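Side-chain contacts in F420-reducing hydrogenase, subunit beta (Methanothermobacter marburgensis, PDB 4OMF), which probably passes electrons between hydrogen, oxidised by its partner subunits, and coenzyme F420, using a bound FAD and an iron-sulfur cluster: residues 110-115 against 121-126; 99-102 against 108-111; 86-91 against 95-100. All coordinates share one frame; numbering follows the deposited sequence.

Interaction 1. Residues 110-115 against 121-126. With KEN (N,N-dimethylmethanamine), chain P.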
loop_
_atom_site.group_PDB
_atom_site.type_symbol
_atom_site.label_atom_id
_atom_site.label_comp_id
_atom_site.label_asym_id
_atom_site.label_seq_id
_atom_site.Cartn_x
_atom_site.Cartn_y
_atom_site.Cartn_z
ATOM N N ARG C 110 -8.648 -18.117 -20.062
ATOM C CA ARG C 110 -10.021 -18.445 -20.449
ATOM C C ARG C 110 -10.991 -17.700 -19.529
ATOM O O ARG C 110 -12.068 -17.271 -19.958
ATOM C CB ARG C 110 -10.273 -19.964 -20.391
ATOM C CG ARG C 110 -9.494 -20.799 -21.409
ATOM C CD ARG C 110 -9.617 -20.269 -22.830
ATOM N NE ARG C 110 -9.241 -21.294 -23.803
ATOM C CZ ARG C 110 -9.042 -21.054 -25.094
ATOM N NH1 ARG C 110 -8.690 -22.040 -25.910
ATOM N NH2 ARG C 110 -9.166 -19.820 -25.567
ATOM N N LYS C 111 -10.603 -17.546 -18.264
ATOM C CA LYS C 111 -11.422 -16.782 -17.333
ATOM C C LYS C 111 -11.506 -15.338 -17.803
ATOM O O LYS C 111 -12.568 -14.726 -17.744
ATOM C CB LYS C 111 -10.863 -16.835 -15.895
ATOM C CG LYS C 111 -11.697 -16.015 -14.893
ATOM C CD LYS C 111 -11.221 -16.198 -13.467
ATOM C CE LYS C 111 -11.916 -15.187 -12.566
ATOM N NZ LYS C 111 -11.489 -15.308 -11.110
ATOM N N MET C 112 -10.388 -14.804 -18.292
ATOM C CA MET C 112 -10.381 -13.435 -18.783
ATOM C C MET C 112 -11.299 -13.298 -19.990
ATOM O O MET C 112 -12.043 -12.318 -20.094
ATOM C CB MET C 112 -8.951 -12.985 -19.146
ATOM C CG MET C 112 -8.882 -11.647 -19.898
ATOM S SD MET C 112 -8.942 -11.817 -21.710
ATOM C CE MET C 112 -7.424 -12.762 -22.018
ATOM N N GLN C 113 -11.290 -14.298 -20.883
ATOM C CA GLN C 113 -12.059 -14.155 -22.124
ATOM C C GLN C 113 -13.560 -14.197 -21.831
ATOM O O GLN C 113 -14.350 -13.477 -22.442
ATOM C CB GLN C 113 -11.713 -15.250 -23.134
ATOM C CG GLN C 113 -10.297 -15.187 -23.721
ATOM C CD GLN C 113 -10.050 -16.319 -24.717
ATOM O OE1 GLN C 113 -10.087 -17.498 -24.351
ATOM N NE2 GLN C 113 -9.840 -15.973 -25.977
ATOM N N THR C 114 -13.943 -15.039 -20.879
ATOM C CA THR C 114 -15.349 -15.199 -20.538
ATOM C C THR C 114 -15.826 -14.056 -19.647
ATOM O O THR C 114 -16.969 -13.596 -19.796
ATOM C CB THR C 114 -15.580 -16.553 -19.848
ATOM O OG1 THR C 114 -15.232 -17.587 -20.771
ATOM C CG2 THR C 114 -17.043 -16.749 -19.488
ATOM N N TYR C 115 -14.950 -13.611 -18.742
ATOM C CA TYR C 115 -15.229 -12.499 -17.818
ATOM C C TYR C 115 -14.156 -11.408 -17.820
ATOM O O TYR C 115 -13.371 -11.305 -16.875
ATOM C CB TYR C 115 -15.368 -13.027 -16.381
ATOM C CG TYR C 115 -16.608 -13.863 -16.175
ATOM C CD1 TYR C 115 -17.840 -13.262 -16.013
ATOM C CD2 TYR C 115 -16.544 -15.258 -16.141
ATOM C CE1 TYR C 115 -18.984 -14.020 -15.806
ATOM C CE2 TYR C 115 -17.684 -16.024 -15.952
ATOM C CZ TYR C 115 -18.899 -15.396 -15.786
ATOM O OH TYR C 115 -20.055 -16.123 -15.591
ATOM N N PHE C 121 -10.422 -5.015 -24.886
ATOM C CA PHE C 121 -9.949 -5.352 -26.239
ATOM C C PHE C 121 -8.709 -6.260 -26.250
ATOM O O PHE C 121 -7.685 -5.955 -26.895
ATOM C CB PHE C 121 -9.661 -4.070 -27.032
ATOM C CG PHE C 121 -10.859 -3.144 -27.171
ATOM C CD1 PHE C 121 -12.155 -3.639 -27.127
ATOM C CD2 PHE C 121 -10.680 -1.784 -27.350
ATOM C CE1 PHE C 121 -13.258 -2.789 -27.264
ATOM C CE2 PHE C 121 -11.793 -0.925 -27.493
ATOM C CZ PHE C 121 -13.073 -1.442 -27.449
ATOM N N LEU C 122 -8.812 -7.369 -25.527
ATOM C CA LEU C 122 -7.820 -8.437 -25.605
ATOM C C LEU C 122 -8.469 -9.776 -25.938
ATOM O O LEU C 122 -7.960 -10.516 -26.774
ATOM C CB LEU C 122 -7.030 -8.540 -24.300
ATOM C CG LEU C 122 -6.195 -9.830 -24.180
ATOM C CD1 LEU C 122 -5.154 -9.904 -25.325
ATOM C CD2 LEU C 122 -5.506 -9.860 -22.852
ATOM N N ALA C 123 -9.614 -10.068 -25.317
ATOM C CA ALA C 123 -10.180 -11.424 -25.352
ATOM C C ALA C 123 -10.337 -11.997 -26.765
ATOM O O ALA C 123 -9.959 -13.138 -27.026
ATOM C CB ALA C 123 -11.509 -11.439 -24.640
ATOM N N ASP C 124 -10.861 -11.201 -27.689
ATOM C CA ASP C 124 -11.122 -11.721 -29.022
ATOM C C ASP C 124 -9.871 -11.757 -29.905
ATOM O O ASP C 124 -9.901 -12.294 -31.009
ATOM C CB ASP C 124 -12.222 -10.892 -29.688
ATOM C CG ASP C 124 -13.524 -10.949 -28.916
ATOM O OD1 ASP C 124 -13.905 -12.064 -28.485
ATOM O OD2 ASP C 124 -14.156 -9.887 -28.714
ATOM N N LYS C 125 -8.772 -11.198 -29.414
ATOM C CA LYS C 125 -7.528 -11.195 -30.187
ATOM C C LYS C 125 -6.715 -12.466 -30.042
ATOM O O LYS C 125 -5.785 -12.692 -30.814
ATOM C CB LYS C 125 -6.682 -9.979 -29.784
ATOM C CG LYS C 125 -7.326 -8.696 -30.314
ATOM C CD LYS C 125 -6.714 -7.444 -29.738
ATOM C CE LYS C 125 -7.537 -6.200 -30.136
ATOM N NZ LYS C 125 -6.917 -4.980 -29.531
ATOM N N ILE C 126 -7.043 -13.286 -29.053
ATOM C CA ILE C 126 -6.342 -14.547 -28.887
ATOM C C ILE C 126 -6.860 -15.537 -29.936
ATOM O O ILE C 126 -8.045 -15.889 -29.935
ATOM C CB ILE C 126 -6.518 -15.085 -27.466
ATOM C CG1 ILE C 126 -5.986 -14.051 -26.472
ATOM C CG2 ILE C 126 -5.805 -16.430 -27.302
ATOM C CD1 ILE C 126 -6.035 -14.498 -25.061
HETATM C CA1 KEN P . -10.367 -20.445 -29.579
HETATM C CB1 KEN P . -10.489 -18.185 -28.487
HETATM C CC1 KEN P . -8.358 -19.420 -28.429
HETATM N NE1 KEN P . -9.612 -19.161 -29.240
#

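Interaction 2. Residues 99-102 against 108-111. With KEN (N,N-dimethylmethanamine), chain P.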
loop_
_atom_site.group_PDB
_atom_site.type_symbol
_atom_site.label_atom_id
_atom_site.label_comp_id
_atom_site.label_asym_id
_atom_site.label_seq_id
_atom_site.Cartn_x
_atom_site.Cartn_y
_atom_site.Cartn_z
ATOM N N THR C 99 -0.259 -17.930 -27.994
ATOM C CA THR C 99 0.554 -18.070 -26.793
ATOM C C THR C 99 0.700 -19.532 -26.434
ATOM O O THR C 99 -0.049 -20.380 -26.925
ATOM C CB THR C 99 -0.047 -17.300 -25.579
ATOM O OG1 THR C 99 0.913 -17.283 -24.508
ATOM C CG2 THR C 99 -1.345 -17.955 -25.110
ATOM N N VAL C 100 1.679 -19.822 -25.594
ATOM C CA VAL C 100 1.813 -21.148 -25.021
ATOM C C VAL C 100 1.581 -21.003 -23.522
ATOM O O VAL C 100 1.987 -19.991 -22.922
ATOM C CB VAL C 100 3.199 -21.764 -25.320
ATOM C CG1 VAL C 100 4.308 -20.824 -24.887
ATOM C CG2 VAL C 100 3.341 -23.165 -24.667
ATOM N N ALA C 101 0.898 -21.989 -22.936
ATOM C CA ALA C 101 0.486 -21.898 -21.535
ATOM C C ALA C 101 0.386 -23.280 -20.890
ATOM O O ALA C 101 -0.120 -24.199 -21.498
ATOM C CB ALA C 101 -0.869 -21.174 -21.435
ATOM N N ILE C 102 0.868 -23.407 -19.662
ATOM C CA ILE C 102 0.576 -24.578 -18.835
ATOM C C ILE C 102 -0.897 -24.471 -18.365
ATOM O O ILE C 102 -1.529 -23.440 -18.568
ATOM C CB ILE C 102 1.572 -24.677 -17.660
ATOM C CG1 ILE C 102 1.609 -23.375 -16.847
ATOM C CG2 ILE C 102 2.979 -25.020 -18.200
ATOM C CD1 ILE C 102 2.496 -23.466 -15.581
ATOM N N GLY C 108 -6.393 -18.808 -16.297
ATOM C CA GLY C 108 -6.457 -17.370 -16.177
ATOM C C GLY C 108 -6.864 -16.723 -17.483
ATOM O O GLY C 108 -7.652 -15.777 -17.486
ATOM N N ILE C 109 -6.316 -17.214 -18.599
ATOM C CA ILE C 109 -6.666 -16.675 -19.916
ATOM C C ILE C 109 -8.148 -16.905 -20.273
ATOM O O ILE C 109 -8.819 -15.998 -20.742
ATOM C CB ILE C 109 -5.756 -17.291 -21.034
ATOM C CG1 ILE C 109 -4.294 -16.874 -20.808
ATOM C CG2 ILE C 109 -6.265 -16.926 -22.447
ATOM C CD1 ILE C 109 -3.308 -17.669 -21.645
ATOM N N ARG C 110 -8.648 -18.117 -20.062
ATOM C CA ARG C 110 -10.021 -18.445 -20.449
ATOM C C ARG C 110 -10.991 -17.700 -19.529
ATOM O O ARG C 110 -12.068 -17.271 -19.958
ATOM C CB ARG C 110 -10.273 -19.964 -20.391
ATOM C CG ARG C 110 -9.494 -20.799 -21.409
ATOM C CD ARG C 110 -9.617 -20.269 -22.830
ATOM N NE ARG C 110 -9.241 -21.294 -23.803
ATOM C CZ ARG C 110 -9.042 -21.054 -25.094
ATOM N NH1 ARG C 110 -8.690 -22.040 -25.910
ATOM N NH2 ARG C 110 -9.166 -19.820 -25.567
ATOM N N LYS C 111 -10.603 -17.546 -18.264
ATOM C CA LYS C 111 -11.422 -16.782 -17.333
ATOM C C LYS C 111 -11.506 -15.338 -17.803
ATOM O O LYS C 111 -12.568 -14.726 -17.744
ATOM C CB LYS C 111 -10.863 -16.835 -15.895
ATOM C CG LYS C 111 -11.697 -16.015 -14.893
ATOM C CD LYS C 111 -11.221 -16.198 -13.467
ATOM C CE LYS C 111 -11.916 -15.187 -12.566
ATOM N NZ LYS C 111 -11.489 -15.308 -11.110
HETATM C CA1 KEN P . -10.367 -20.445 -29.579
HETATM C CB1 KEN P . -10.489 -18.185 -28.487
HETATM C CC1 KEN P . -8.358 -19.420 -28.429
HETATM N NE1 KEN P . -9.612 -19.161 -29.240
#

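Interaction 3. Residues 86-91 against 95-100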
loop_
_atom_site.group_PDB
_atom_site.type_symbol
_atom_site.label_atom_id
_atom_site.label_comp_id
_atom_site.label_asym_id
_atom_site.label_seq_id
_atom_site.Cartn_x
_atom_site.Cartn_y
_atom_site.Cartn_z
ATOM N N LYS C 86 -1.436 -8.503 -22.551
ATOM C CA LYS C 86 -2.007 -7.191 -22.887
ATOM C C LYS C 86 -0.970 -6.277 -23.547
ATOM O O LYS C 86 -1.320 -5.587 -24.497
ATOM C CB LYS C 86 -2.632 -6.464 -21.694
ATOM C CG LYS C 86 -3.468 -5.222 -22.195
ATOM C CD LYS C 86 -3.772 -4.228 -21.107
ATOM C CE LYS C 86 -4.734 -4.823 -20.108
ATOM N NZ LYS C 86 -4.731 -4.030 -18.841
ATOM N N LYS C 87 0.276 -6.267 -23.076
ATOM C CA LYS C 87 1.318 -5.507 -23.767
ATOM C C LYS C 87 1.346 -5.891 -25.271
ATOM O O LYS C 87 1.550 -5.052 -26.163
ATOM C CB LYS C 87 2.689 -5.756 -23.136
ATOM C CG LYS C 87 3.803 -4.899 -23.724
ATOM C CD LYS C 87 3.835 -3.509 -23.088
ATOM C CE LYS C 87 4.805 -2.546 -23.797
ATOM N NZ LYS C 87 6.142 -3.137 -24.059
ATOM N N ALA C 88 1.144 -7.173 -25.536
ATOM C CA ALA C 88 1.232 -7.675 -26.900
ATOM C C ALA C 88 0.191 -7.032 -27.805
ATOM O O ALA C 88 0.469 -6.781 -28.971
ATOM C CB ALA C 88 1.096 -9.208 -26.908
ATOM N N VAL C 89 -0.976 -6.688 -27.263
ATOM C CA VAL C 89 -2.016 -6.099 -28.114
ATOM C C VAL C 89 -2.044 -4.566 -27.996
ATOM O O VAL C 89 -2.821 -3.897 -28.691
ATOM C CB VAL C 89 -3.404 -6.683 -27.800
ATOM C CG1 VAL C 89 -3.426 -8.215 -28.069
ATOM C CG2 VAL C 89 -3.837 -6.366 -26.361
ATOM N N ARG C 90 -1.198 -4.003 -27.136
ATOM C CA ARG C 90 -1.083 -2.544 -27.079
ATOM C C ARG C 90 0.107 -2.096 -27.921
ATOM O O ARG C 90 -0.017 -2.022 -29.138
ATOM C CB ARG C 90 -0.999 -2.062 -25.634
ATOM C CG ARG C 90 -2.236 -2.501 -24.809
ATOM C CD ARG C 90 -3.527 -1.805 -25.240
ATOM N NE ARG C 90 -4.496 -1.867 -24.144
ATOM C CZ ARG C 90 -5.589 -2.627 -24.144
ATOM N NH1 ARG C 90 -5.900 -3.375 -25.198
ATOM N NH2 ARG C 90 -6.387 -2.615 -23.089
ATOM N N GLN C 91 1.260 -1.815 -27.306
ATOM C CA GLN C 91 2.351 -1.227 -28.083
ATOM C C GLN C 91 2.896 -2.152 -29.164
ATOM O O GLN C 91 3.443 -1.666 -30.152
ATOM C CB GLN C 91 3.505 -0.779 -27.166
ATOM C CG GLN C 91 3.195 0.488 -26.356
ATOM C CD GLN C 91 2.424 0.219 -25.074
ATOM O OE1 GLN C 91 2.118 -0.924 -24.729
ATOM N NE2 GLN C 91 2.094 1.286 -24.365
ATOM N N GLU C 95 -3.110 -7.886 -33.369
ATOM C CA GLU C 95 -4.557 -8.110 -33.301
ATOM C C GLU C 95 -4.925 -9.585 -33.431
ATOM O O GLU C 95 -6.089 -9.961 -33.241
ATOM C CB GLU C 95 -5.278 -7.291 -34.375
ATOM C CG GLU C 95 -5.290 -5.806 -33.979
ATOM C CD GLU C 95 -5.942 -4.898 -35.017
ATOM O OE1 GLU C 95 -6.048 -5.297 -36.201
ATOM O OE2 GLU C 95 -6.322 -3.765 -34.631
ATOM N N LYS C 96 -3.925 -10.400 -33.746
ATOM C CA LYS C 96 -4.066 -11.864 -33.835
ATOM C C LYS C 96 -2.955 -12.520 -33.030
ATOM O O LYS C 96 -1.824 -12.624 -33.495
ATOM C CB LYS C 96 -3.993 -12.341 -35.284
ATOM C CG LYS C 96 -5.166 -11.916 -36.186
ATOM C CD LYS C 96 -4.748 -12.021 -37.677
ATOM C CE LYS C 96 -5.935 -12.222 -38.597
ATOM N NZ LYS C 96 -6.967 -11.168 -38.386
ATOM N N LEU C 97 -3.279 -12.955 -31.821
ATOM C CA LEU C 97 -2.255 -13.344 -30.877
ATOM C C LEU C 97 -2.221 -14.849 -30.626
ATOM O O LEU C 97 -3.270 -15.493 -30.498
ATOM C CB LEU C 97 -2.477 -12.605 -29.549
ATOM C CG LEU C 97 -1.411 -12.780 -28.459
ATOM C CD1 LEU C 97 -0.056 -12.341 -28.980
ATOM C CD2 LEU C 97 -1.800 -11.986 -27.209
ATOM N N GLY C 98 -1.017 -15.396 -30.513
ATOM C CA GLY C 98 -0.836 -16.766 -30.062
ATOM C C GLY C 98 -0.160 -16.799 -28.699
ATOM O O GLY C 98 0.449 -15.813 -28.272
ATOM N N THR C 99 -0.259 -17.930 -27.994
ATOM C CA THR C 99 0.554 -18.070 -26.793
ATOM C C THR C 99 0.700 -19.532 -26.434
ATOM O O THR C 99 -0.049 -20.380 -26.925
ATOM C CB THR C 99 -0.047 -17.300 -25.579
ATOM O OG1 THR C 99 0.913 -17.283 -24.508
ATOM C CG2 THR C 99 -1.345 -17.955 -25.110
ATOM N N VAL C 100 1.679 -19.822 -25.594
ATOM C CA VAL C 100 1.813 -21.148 -25.021
ATOM C C VAL C 100 1.581 -21.003 -23.522
ATOM O O VAL C 100 1.987 -19.991 -22.922
ATOM C CB VAL C 100 3.199 -21.764 -25.320
ATOM C CG1 VAL C 100 4.308 -20.824 -24.887
ATOM C CG2 VAL C 100 3.341 -23.165 -24.667
#

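Interaction 1. Residues 110-115 against 121-126
With CG beside its backbone N (chi1 -68°) and the chain extended beyond CG, Gln-113 carries its amide out to Ala-123, while Met-112, CG anti to the backbone N (chi1 170°), bends at chi2 and chi3 and turns its methyl toward Leu-122 and Ile-126. The contact lies within a beta-alpha-beta unit, where the last turn of helix 103-114 meets the loop that leads back into strand 126-132. Its polar half is a relay through one amide. Gln-113 NE2 donates to Ala-123 O at 3.0 Å in a nearly straight bond (N-H...O 170°); the acceptor lies in the plane of the amide, although the donor is tilted from the plane of the carbonyl. At the other end of the same amide, Gln-113 OE1 takes a bond from Arg-110 NH2, 2.8 Å long, in the carbonyl plane and on a lone pair. Bonded at both ends, the amide is fixed against a flip about its last torsion. The guanidinium of Arg-110 is held in turn by Leu-202 O at NE and by a salt bridge from NH1 to Asp-204. The bound trimethylamine (KEN) sits at the edge of this guanidinium and beside Gln-113 NE2, which comes within 3.4 Å of its CB1; Arg-110, Gln-113, Ile-126 and Asp-204 form its pocket. The apolar half is built around Met-112. Its SD lies 3.9 Å from Ala-123 CB, and the thioether chain crosses that of Leu-122 at about a right angle, with Met-112 CE 3.6 Å from Leu-122 CD2. Ile-126 meets the same methyl tip to tip, its CD1 3.8 Å from Met-112 CE.

Interaction 2. Residues 99-102 against 108-111
Thr-99 opens the contact by presenting its methyl to Ile-109, across the interface between strand 97-101 and helix 103-114, the first two elements of a beta-alpha-beta unit. Thr-99 OG1 stands anti to the backbone N (chi1 -170°) and bonds to Val-46 O of neighbouring strand 44-51, which leaves CG2 to face the helix; it meets Ile-109 CD1 tip to tip at 4.0 Å. The next residue, Val-100, directs its side chain away from the helix and touches FAD, so that consecutive residues of the strand serve opposite faces of the sheet. Ala-101 comes back to the helix side, and its short side chain gives a looser packing contact. At Ile-102 the strand ends: this residue occupies the N-cap position of helix 103-114 and touches both FAD and the iron-sulfur cluster. From the helix, Ile-109 supplies the whole of the contact through one methyl, carried on an extended outer arm (chi2 167°), and its flanks are covered by Leu-85, Val-82, Ile-126 and Leu-129. No hydrogen bond crosses between strand and helix, and Ile-109 CD1 also lies 4.3 Å from Ala-101 CB.

Interaction 3. Residues 86-91 against 95-100
The backbones of Val-89 and Glu-95 come within 6.1 Å between their CA atoms and those of Ala-88 and Leu-97 within 7.8 Å, as the chain leaves the short helix 85-89 and turns into strand 97-101. This is a helix-to-strand connection that leads into an inner strand of the mixed sheet, between 44-51 and 126-132, and the helix packs on one face of the strand. The helix is weakly bonded: Val-89 N reaches Lys-86 O at 3.0 Å, three residues back, whereas the four-residue bond from Arg-90 N to the same oxygen is weak. Outside the two segments, a backbone bond between Ala-88 and Ile-94 ties the turn, and bonds from Leu-97 to Lys-125 and Lys-127 hold the strand beside 126-132.

Leu-97 makes the side-chain contact from the strand. Its CG lies anti to the backbone N (chi1 -174°), and the two methyls that follow spread against the helix. Ala-88 meets both of them, its CB being 3.9 Å from Leu-97 CD1 and 4.0 Å from Leu-97 CD2. Val-89 crosses Leu-97 at about a right angle and touches with a single branch. Leu-85, at the start of the helix, also touches Leu-97, and Leu-122 and Lys-125 pack against Val-89; all three contact residues are buried. Charged residues around this apolar patch turn to another protein chain, where Lys-86, Lys-87, Arg-90 and Glu-95 each find a salt-bridge partner. Leu-97 CD2, which also touches Ala-88, lies 4.2 Å from Val-89 CG1.

From the N terminus, interaction 3 comes first and closes the short turn between helix 85-89 and strand 97-101. Interaction 2 starts on that same strand, sharing Thr-99 and Val-100, and closes the turn into helix 103-114. Interaction 1 starts where interaction 2 ends, sharing Arg-110 and Lys-111, and closes the loop from this helix to strand 126-132. The contacts thus follow in series, with overlapping ends. Spatially they also join: Ile-126 CD1 packs on Ile-109 CG2 between interactions 1 and 2, while Leu-122 meets Val-89 between interactions 1 and 3. Together they tie both helices to the parallel strands 97-101 and 126-132.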